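Local atomic coordinates of endoglucanase (Humicola insolens, PDB entry 1DYS), a protein that hydrolyses internal beta-1,4-glucosidic linkages in cellulose, as a glycoside hydrolase family 6 endoglucanase, and so takes part in the breakdown of plant biomass. Residues A[47-52]-A[309-314]; A[290-295]-A[304-309]. All coordinates share one frame; numbering follows the deposited sequence.

In the fold
From the N terminus, the chain first reaches the 47-52 segment, which leads from helix 34-46 into strand 51-53. Its partner in interaction 1, 309-314, comes only after strand 303-307, so this contact closes a loop of more than 250 residues across the fold. Interaction 2 is nested inside that loop. It joins 290-295 to 304-309 over a short excursion, just before the chain reaches the second half of interaction 1. The two contacts share Val309 and meet around Trp308, whose O is probably bonded to Phe50 N. Interaction 1 joins the 51-53 strand region to the loop after 303-307. Interaction 2 holds the loop that precedes 303-307 against that strand.

Interaction 1 (A[47-52]-A[309-314]); sequences VGTFYW and VKPGGE
Trp52 reaches over to Val309 and Pro311 with the pyrrole side of its indole. Its CG stands anti to the carbonyl carbon (chi1 -71°), which turns the ring toward the 309-314 segment. CB and CG lead across. CD1 comes next and lies 4.0 Å from Pro311 CD. NE1 gives a nearly straight hydrogen bond to Val309 O, 2.8 Å away with an angle of 166° at the hydrogen. The acceptor lies in the indole plane, but the N-H comes from above the carbonyl plane and not along a lone pair. Pro311 CD also approaches NE1, at 3.6 Å. Further round, CZ2 touches Val309 CG1 at 4.0 Å and Lys310 CA. The hydrogen bond and the packing on both Val309 and Pro311 probably limit rotation of the indole. An alanine here would probably leave Val309 O without this donor and open a gap beside Val309 CG1 and Pro311.

Val309 also packs on Phe50. Its CG2 sits over one face of the phenyl ring, toward the rim, in a CH-pi contact 4.2 Å from the centroid. CG1 rests on Phe50 CB. Thr49 adds its methyl CG2, 3.7 Å from Val309 O.

A type II turn runs from Pro311 to Glu314. Lys310 NZ gives a hydrogen bond to Glu314 O at 3.0 Å and makes a salt bridge with Asp316, while Glu314 makes one with Lys20. Trp52, Lys310 and Glu314 are assigned to substrate binding, so the contact probably forms part of the wall of the substrate cleft. Phe50 and Val309 also pack on Val84 of strand 79-85 and Ile135 of strand 132-136, and Tyr17 of helix 15-29 covers Thr49 and Pro311.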
loop_
_atom_site.group_PDB
_atom_site.type_symbol
_atom_site.label_atom_id
_atom_site.label_comp_id
_atom_site.label_asym_id
_atom_site.label_seq_id
_atom_site.Cartn_x
_atom_site.Cartn_y
_atom_site.Cartn_z
ATOM N N VAL A 47 -20.330 17.814 3.466
ATOM C CA VAL A 47 -18.957 18.340 3.566
ATOM C C VAL A 47 -18.103 17.771 2.430
ATOM O O VAL A 47 -18.022 16.548 2.395
ATOM C CB VAL A 47 -18.363 17.949 4.922
ATOM C CG1 VAL A 47 -16.895 18.284 5.056
ATOM C CG2 VAL A 47 -19.083 18.696 6.078
ATOM N N GLY A 48 -17.650 18.647 1.523
ATOM C CA GLY A 48 -16.890 18.086 0.386
ATOM C C GLY A 48 -15.507 17.616 0.831
ATOM O O GLY A 48 -14.941 18.191 1.741
ATOM N N THR A 49 -15.015 16.569 0.159
ATOM C CA THR A 49 -13.667 16.075 0.445
ATOM C C THR A 49 -13.023 15.747 -0.906
ATOM O O THR A 49 -13.754 15.322 -1.804
ATOM C CB THR A 49 -13.734 14.858 1.357
ATOM O OG1 THR A 49 -14.303 15.290 2.615
ATOM C CG2 THR A 49 -12.322 14.425 1.766
ATOM N N PHE A 50 -11.716 15.992 -1.065
ATOM C CA PHE A 50 -11.117 15.561 -2.323
ATOM C C PHE A 50 -11.068 14.042 -2.470
ATOM O O PHE A 50 -11.114 13.268 -1.509
ATOM C CB PHE A 50 -9.634 16.018 -2.285
ATOM C CG PHE A 50 -9.442 17.447 -2.677
ATOM C CD1 PHE A 50 -10.146 18.464 -2.070
ATOM C CD2 PHE A 50 -8.551 17.771 -3.691
ATOM C CE1 PHE A 50 -9.966 19.768 -2.454
ATOM C CE2 PHE A 50 -8.377 19.085 -4.111
ATOM C CZ PHE A 50 -9.085 20.113 -3.476
ATOM N N TYR A 51 -10.991 13.644 -3.744
ATOM C CA TYR A 51 -10.773 12.238 -4.141
ATOM C C TYR A 51 -9.288 12.024 -4.409
ATOM O O TYR A 51 -8.687 12.767 -5.217
ATOM C CB TYR A 51 -11.530 12.017 -5.462
ATOM C CG TYR A 51 -13.047 11.963 -5.383
ATOM C CD1 TYR A 51 -13.742 13.167 -5.264
ATOM C CD2 TYR A 51 -13.775 10.800 -5.472
ATOM C CE1 TYR A 51 -15.116 13.218 -5.205
ATOM C CE2 TYR A 51 -15.166 10.829 -5.422
ATOM C CZ TYR A 51 -15.822 12.037 -5.276
ATOM O OH TYR A 51 -17.199 12.037 -5.216
ATOM N N TRP A 52 -8.675 11.026 -3.779
ATOM C CA TRP A 52 -7.281 10.735 -3.959
ATOM C C TRP A 52 -7.026 9.716 -5.071
ATOM O O TRP A 52 -7.475 8.579 -5.006
ATOM C CB TRP A 52 -6.667 10.199 -2.667
ATOM C CG TRP A 52 -6.525 11.270 -1.611
ATOM C CD1 TRP A 52 -7.522 11.955 -0.976
ATOM C CD2 TRP A 52 -5.281 11.803 -1.105
ATOM N NE1 TRP A 52 -7.005 12.827 -0.056
ATOM C CE2 TRP A 52 -5.624 12.751 -0.135
ATOM C CE3 TRP A 52 -3.935 11.533 -1.378
ATOM C CZ2 TRP A 52 -4.639 13.451 0.586
ATOM C CZ3 TRP A 52 -2.965 12.231 -0.670
ATOM C CH2 TRP A 52 -3.330 13.176 0.316
ATOM N N VAL A 309 -9.055 17.747 2.371
ATOM C CA VAL A 309 -8.373 16.952 1.333
ATOM C C VAL A 309 -8.148 15.547 1.881
ATOM O O VAL A 309 -8.665 14.609 1.322
ATOM C CB VAL A 309 -7.062 17.662 0.968
ATOM C CG1 VAL A 309 -6.423 16.931 -0.213
ATOM C CG2 VAL A 309 -7.264 19.134 0.626
ATOM N N LYS A 310 -7.371 15.391 2.988
ATOM C CA LYS A 310 -7.259 14.043 3.548
ATOM C C LYS A 310 -8.608 13.614 4.086
ATOM O O LYS A 310 -9.273 14.384 4.800
ATOM C CB LYS A 310 -6.310 14.146 4.751
ATOM C CG LYS A 310 -6.272 12.991 5.720
ATOM C CD LYS A 310 -5.586 11.757 5.143
ATOM C CE LYS A 310 -5.883 10.604 6.105
ATOM N NZ LYS A 310 -5.037 9.409 5.712
ATOM N N PRO A 311 -9.016 12.409 3.845
ATOM C CA PRO A 311 -10.285 11.873 4.391
ATOM C C PRO A 311 -10.102 11.445 5.839
ATOM O O PRO A 311 -9.553 10.353 6.051
ATOM C CB PRO A 311 -10.690 10.682 3.516
ATOM C CG PRO A 311 -9.795 10.909 2.295
ATOM C CD PRO A 311 -8.491 11.445 2.882
ATOM N N GLY A 312 -10.470 12.244 6.830
ATOM C CA GLY A 312 -10.243 11.922 8.219
ATOM C C GLY A 312 -11.065 10.684 8.592
ATOM O O GLY A 312 -12.280 10.667 8.388
ATOM N N GLY A 313 -10.317 9.716 9.117
ATOM C CA GLY A 313 -10.870 8.408 9.457
ATOM C C GLY A 313 -10.076 7.351 8.670
ATOM O O GLY A 313 -9.954 6.212 9.124
ATOM N N GLU A 314 -9.470 7.746 7.552
ATOM C CA GLU A 314 -8.554 6.820 6.852
ATOM C C GLU A 314 -7.196 6.880 7.547
ATOM O O GLU A 314 -6.674 7.966 7.704
ATOM C CB GLU A 314 -8.367 7.326 5.396
ATOM C CG GLU A 314 -9.577 6.991 4.551
ATOM C CD GLU A 314 -9.524 7.278 3.072
ATOM O OE1 GLU A 314 -8.453 7.691 2.583
ATOM O OE2 GLU A 314 -10.552 7.118 2.372
#

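Interaction 2 (A[290-295]-A[304-309]); sequences FGQPFT and DAIVWV
The indole of Trp308 and the phenyl ring of Phe290 lie nearly parallel, with 23° between planes, but slid apart so that they barely overlap. The centroids of the Phe290 ring and the six-membered ring of Trp308 are 5.0 Å apart. The nearest atoms are Phe290 CD1 and Trp308 CH2, at 3.4 Å. Two backbone carbonyls meet the edge of the indole. Gly291 O lies in its plane, 3.4 Å from Trp308 CZ2. Gln292 O accepts a bent hydrogen bond from Trp308 NE1 (3.0 Å, 138° at the hydrogen), and the donor stands above the carbonyl plane. The CG of Trp308 is anti to its carbonyl carbon (chi1 -69°), which presents the indole edge to the Gly291 and Gln292 carbonyls. The Gln292 bond satisfies the buried N-H.

The Phe294 ring lies obliquely to Ala305 and Val307. Its CE1 is 3.8 Å from Ala305 CB, and its CD1 meets Val307 CG1. Ile306 CG2 packs on Gln292 CG, 3.9 Å away. Gln292 bends at chi2, and its NE2 bonds to Pro293 O at 2.8 Å.

Thr295 and Ile306 form a single antiparallel bridge, a hydrogen-bonded pair. Thr295 N gives to Ile306 O, and Ile306 N gives to Thr295 O at 2.9 Å. Phe294 CA adds a CA-H...O contact to Ile306 O.

Strand 303-307 belongs to the distorted parallel beta/alpha barrel of family 6 cellulases, beside strand 262-266. The 290-295 loop lies antiparallel on it through that one bridge. Val43 of helix 34-46 and Tyr17 of helix 15-29 pack against both Phe290 and Trp308, and Leu338 of helix 332-340 packs on Phe290.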
loop_
_atom_site.group_PDB
_atom_site.type_symbol
_atom_site.label_atom_id
_atom_site.label_comp_id
_atom_site.label_asym_id
_atom_site.label_seq_id
_atom_site.Cartn_x
_atom_site.Cartn_y
_atom_site.Cartn_z
ATOM N N PHE A 290 -12.473 16.987 13.487
ATOM C CA PHE A 290 -12.785 17.489 12.142
ATOM C C PHE A 290 -12.679 19.025 12.196
ATOM O O PHE A 290 -13.156 19.683 13.168
ATOM C CB PHE A 290 -14.187 17.203 11.684
ATOM C CG PHE A 290 -14.529 15.773 11.387
ATOM C CD1 PHE A 290 -13.698 15.062 10.515
ATOM C CD2 PHE A 290 -15.671 15.153 11.846
ATOM C CE1 PHE A 290 -13.996 13.768 10.169
ATOM C CE2 PHE A 290 -15.978 13.854 11.505
ATOM C CZ PHE A 290 -15.123 13.147 10.668
ATOM N N GLY A 291 -12.024 19.613 11.205
ATOM C CA GLY A 291 -11.879 21.070 11.203
ATOM C C GLY A 291 -13.067 21.694 10.451
ATOM O O GLY A 291 -14.050 21.079 10.097
ATOM N N GLN A 292 -12.927 23.005 10.255
ATOM C CA GLN A 292 -13.914 23.797 9.536
ATOM C C GLN A 292 -14.190 23.207 8.162
ATOM O O GLN A 292 -13.269 22.964 7.378
ATOM C CB GLN A 292 -13.304 25.210 9.355
ATOM C CG GLN A 292 -13.806 25.996 8.168
ATOM C CD GLN A 292 -15.098 26.736 8.474
ATOM O OE1 GLN A 292 -15.063 27.583 9.369
ATOM N NE2 GLN A 292 -16.177 26.456 7.750
ATOM N N PRO A 293 -15.441 22.995 7.858
ATOM C CA PRO A 293 -15.836 22.507 6.533
ATOM C C PRO A 293 -15.530 23.550 5.477
ATOM O O PRO A 293 -15.326 24.728 5.741
ATOM C CB PRO A 293 -17.339 22.192 6.606
ATOM C CG PRO A 293 -17.509 22.026 8.121
ATOM C CD PRO A 293 -16.596 23.092 8.738
ATOM N N PHE A 294 -15.550 23.100 4.207
ATOM C CA PHE A 294 -15.258 23.991 3.116
ATOM C C PHE A 294 -15.984 25.344 3.215
ATOM O O PHE A 294 -17.176 25.405 3.452
ATOM C CB PHE A 294 -15.609 23.307 1.783
ATOM C CG PHE A 294 -15.832 24.295 0.663
ATOM C CD1 PHE A 294 -14.752 24.867 0.036
ATOM C CD2 PHE A 294 -17.103 24.667 0.256
ATOM C CE1 PHE A 294 -14.930 25.805 -0.968
ATOM C CE2 PHE A 294 -17.295 25.590 -0.752
ATOM C CZ PHE A 294 -16.207 26.178 -1.375
ATOM N N THR A 295 -15.191 26.382 2.921
ATOM C CA THR A 295 -15.723 27.741 2.847
ATOM C C THR A 295 -14.767 28.635 2.076
ATOM O O THR A 295 -13.546 28.409 2.101
ATOM C CB THR A 295 -16.029 28.326 4.249
ATOM O OG1 THR A 295 -16.622 29.640 4.014
ATOM C CG2 THR A 295 -14.775 28.516 5.061
ATOM N N ASP A 304 -7.790 31.190 -1.253
ATOM C CA ASP A 304 -8.993 30.944 -1.988
ATOM C C ASP A 304 -10.079 30.188 -1.199
ATOM O O ASP A 304 -11.280 30.438 -1.293
ATOM C CB ASP A 304 -8.775 30.115 -3.269
ATOM C CG ASP A 304 -8.189 30.889 -4.428
ATOM O OD1 ASP A 304 -8.251 32.134 -4.449
ATOM O OD2 ASP A 304 -7.652 30.251 -5.366
ATOM N N ALA A 305 -9.687 29.158 -0.452
ATOM C CA ALA A 305 -10.701 28.385 0.255
ATOM C C ALA A 305 -10.095 27.492 1.326
ATOM O O ALA A 305 -8.916 27.121 1.262
ATOM C CB ALA A 305 -11.490 27.512 -0.729
ATOM N N ILE A 306 -10.912 27.217 2.326
ATOM C CA ILE A 306 -10.591 26.162 3.292
ATOM C C ILE A 306 -11.284 24.940 2.704
ATOM O O ILE A 306 -12.417 25.056 2.233
ATOM C CB ILE A 306 -11.077 26.430 4.741
ATOM C CG1 ILE A 306 -10.174 27.529 5.302
ATOM C CG2 ILE A 306 -11.045 25.135 5.560
ATOM C CD1 ILE A 306 -10.644 28.299 6.509
ATOM N N VAL A 307 -10.572 23.826 2.523
ATOM C CA VAL A 307 -11.123 22.596 1.987
ATOM C C VAL A 307 -10.800 21.417 2.905
ATOM O O VAL A 307 -10.104 21.564 3.939
ATOM C CB VAL A 307 -10.542 22.296 0.563
ATOM C CG1 VAL A 307 -10.988 23.373 -0.423
ATOM C CG2 VAL A 307 -9.018 22.216 0.680
ATOM N N TRP A 308 -11.379 20.247 2.661
ATOM C CA TRP A 308 -10.946 18.985 3.266
ATOM C C TRP A 308 -10.319 18.138 2.134
ATOM O O TRP A 308 -10.950 17.885 1.090
ATOM C CB TRP A 308 -12.022 18.155 3.935
ATOM C CG TRP A 308 -12.623 18.679 5.191
ATOM C CD1 TRP A 308 -12.460 19.906 5.732
ATOM C CD2 TRP A 308 -13.468 17.931 6.070
ATOM N NE1 TRP A 308 -13.162 19.990 6.934
ATOM C CE2 TRP A 308 -13.789 18.800 7.141
ATOM C CE3 TRP A 308 -13.985 16.624 6.053
ATOM C CZ2 TRP A 308 -14.646 18.361 8.161
ATOM C CZ3 TRP A 308 -14.822 16.209 7.062
ATOM C CH2 TRP A 308 -15.119 17.080 8.122
ATOM N N VAL A 309 -9.055 17.747 2.371
ATOM C CA VAL A 309 -8.373 16.952 1.333
ATOM C C VAL A 309 -8.148 15.547 1.881
ATOM O O VAL A 309 -8.665 14.609 1.322
ATOM C CB VAL A 309 -7.062 17.662 0.968
ATOM C CG1 VAL A 309 -6.423 16.931 -0.213
ATOM C CG2 VAL A 309 -7.264 19.134 0.626
#